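Local coordinates for malarial CLPB2 atpase/hsp101 protein (Plasmodium falciparum, PDB 4IRF) that probably acts as a ClpB-type AAA+ ATPase chaperone in protein unfolding and translocation at the parasitophorous vacuole, represented here by its N-terminal cargo-binding domain, at residues 42-47 against 116-121. Numbering follows the deposited sequence.
Sequences SALAKS and HLLSGL
Leu-44 reaches into the leucine face made by Leu-117, Leu-118 and Leu-121, at the middle of the all-helical Clp amino-terminal domain, probably the cargo-binding part of this ClpB-family protein. Helices 37-46 and 114-121 run roughly antiparallel here, 143° between their directions, and the axes of the two short segments come no closer than 11.4 Å, so between these two segments it is leucine side chains that meet.

The packing is purely apolar and divides between the two methyls of Leu-44. CD1 lies 4.0 Å from CD2 of Leu-117 and equally far from CD1 of Leu-121, two side chains one helical turn apart that each slide past Leu-44 in the opposite sense. Its other methyl, CD2, touches Leu-118 CD1 at 4.0 Å, and there the two side chains cross at about a right angle. With CG anti to the backbone N (chi1 -172°), the branch of Leu-118 brings CD1 round to Leu-44, although its CB points to the side. All four leucines are buried; Phe-54 of helix 48-56 touches both Leu-44 and Leu-118, while Thr-96 of helix 91-106 lies against Leu-117 and Leu-121.

The notable polar feature lies at the end of helix 37-46, where the next helix begins. Ser-47 is the N-cap of helix 48-56, its OG bonded to Gly-50 N. The carbonyl oxygen of Leu-44 is gripped twice, by Ser-47 N at 3.1 Å and by Ser-47 OG at 2.7 Å, the hydroxyl lying in the carbonyl plane on a lone pair with a C=O...OG angle of 135°.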
loop_
_atom_site.group_PDB
_atom_site.type_symbol
_atom_site.label_atom_id
_atom_site.label_comp_id
_atom_site.label_asym_id
_atom_site.label_seq_id
_atom_site.Cartn_x
_atom_site.Cartn_y
_atom_site.Cartn_z
ATOM N N SER A 42 -0.270 4.513 -3.670
ATOM C CA SER A 42 -1.202 5.358 -4.444
ATOM C C SER A 42 -2.540 4.651 -4.569
ATOM O O SER A 42 -3.601 5.211 -4.271
ATOM C CB SER A 42 -0.638 5.629 -5.839
ATOM O OG SER A 42 -1.541 6.398 -6.627
ATOM N N ALA A 43 -2.487 3.369 -4.962
ATOM C CA ALA A 43 -3.681 2.538 -5.102
ATOM C C ALA A 43 -4.465 2.330 -3.791
ATOM O O ALA A 43 -5.697 2.307 -3.766
ATOM C CB ALA A 43 -3.289 1.178 -5.720
ATOM N N LEU A 44 -3.733 2.136 -2.706
ATOM C CA LEU A 44 -4.342 1.840 -1.421
ATOM C C LEU A 44 -5.079 3.093 -0.953
ATOM O O LEU A 44 -6.265 3.007 -0.616
ATOM C CB LEU A 44 -3.257 1.383 -0.438
ATOM C CG LEU A 44 -3.772 0.760 0.854
ATOM C CD1 LEU A 44 -2.811 -0.303 1.365
ATOM C CD2 LEU A 44 -3.896 1.864 1.885
ATOM N N ALA A 45 -4.401 4.239 -1.051
ATOM C CA ALA A 45 -4.976 5.528 -0.599
ATOM C C ALA A 45 -6.290 5.817 -1.330
ATOM O O ALA A 45 -7.226 6.371 -0.747
ATOM C CB ALA A 45 -3.994 6.635 -0.781
ATOM N N LYS A 46 -6.379 5.424 -2.603
ATOM C CA LYS A 46 -7.577 5.747 -3.373
ATOM C C LYS A 46 -8.668 4.677 -3.359
ATOM O O LYS A 46 -9.795 4.928 -3.775
ATOM C CB LYS A 46 -7.212 6.127 -4.804
ATOM C CG LYS A 46 -6.896 4.939 -5.695
ATOM C CD LYS A 46 -6.973 5.358 -7.167
ATOM C CE LYS A 46 -6.376 4.308 -8.097
ATOM N NZ LYS A 46 -6.314 4.872 -9.490
ATOM N N SER A 47 -8.356 3.484 -2.859
ATOM C CA SER A 47 -9.362 2.443 -2.785
ATOM C C SER A 47 -10.483 2.765 -1.799
ATOM O O SER A 47 -10.316 3.628 -0.911
ATOM C CB SER A 47 -8.729 1.123 -2.343
ATOM O OG SER A 47 -8.269 1.204 -1.010
ATOM N N HIS A 116 -2.686 -5.032 6.654
ATOM C CA HIS A 116 -1.450 -5.824 6.644
ATOM C C HIS A 116 -0.536 -5.359 5.513
ATOM O O HIS A 116 0.675 -5.242 5.694
ATOM C CB HIS A 116 -1.790 -7.309 6.528
ATOM C CG HIS A 116 -2.721 -7.755 7.617
ATOM N ND1 HIS A 116 -3.982 -8.244 7.358
ATOM C CD2 HIS A 116 -2.597 -7.708 8.965
ATOM C CE1 HIS A 116 -4.584 -8.517 8.509
ATOM N NE2 HIS A 116 -3.766 -8.202 9.494
ATOM N N LEU A 117 -1.145 -5.032 4.383
ATOM C CA LEU A 117 -0.435 -4.435 3.266
ATOM C C LEU A 117 0.113 -3.088 3.700
ATOM O O LEU A 117 1.285 -2.752 3.427
ATOM C CB LEU A 117 -1.378 -4.323 2.059
ATOM C CG LEU A 117 -0.793 -3.827 0.765
ATOM C CD1 LEU A 117 0.391 -4.694 0.319
ATOM C CD2 LEU A 117 -1.883 -3.865 -0.268
ATOM N N LEU A 118 -0.696 -2.319 4.444
ATOM C CA LEU A 118 -0.232 -1.030 4.940
ATOM C C LEU A 118 1.030 -1.210 5.798
ATOM O O LEU A 118 2.019 -0.475 5.641
ATOM C CB LEU A 118 -1.361 -0.294 5.705
ATOM C CG LEU A 118 -1.027 1.151 6.084
ATOM C CD1 LEU A 118 -1.254 2.085 4.926
ATOM C CD2 LEU A 118 -1.859 1.563 7.288
ATOM N N SER A 119 1.031 -2.226 6.666
ATOM C CA SER A 119 2.173 -2.470 7.527
ATOM C C SER A 119 3.401 -2.817 6.678
ATOM O O SER A 119 4.506 -2.313 6.904
ATOM C CB SER A 119 1.847 -3.616 8.491
ATOM O OG SER A 119 2.961 -3.862 9.317
ATOM N N GLY A 120 3.189 -3.649 5.666
ATOM C CA GLY A 120 4.269 -4.022 4.766
ATOM C C GLY A 120 4.857 -2.841 4.010
ATOM O O GLY A 120 6.093 -2.676 3.907
ATOM N N LEU A 121 3.975 -1.979 3.528
ATOM C CA LEU A 121 4.409 -0.783 2.804
ATOM C C LEU A 121 5.273 0.151 3.644
ATOM O O LEU A 121 6.139 0.858 3.137
ATOM C CB LEU A 121 3.174 -0.035 2.311
ATOM C CG LEU A 121 2.460 -0.700 1.164
ATOM C CD1 LEU A 121 1.138 0.036 0.932
ATOM C CD2 LEU A 121 3.355 -0.684 -0.122
#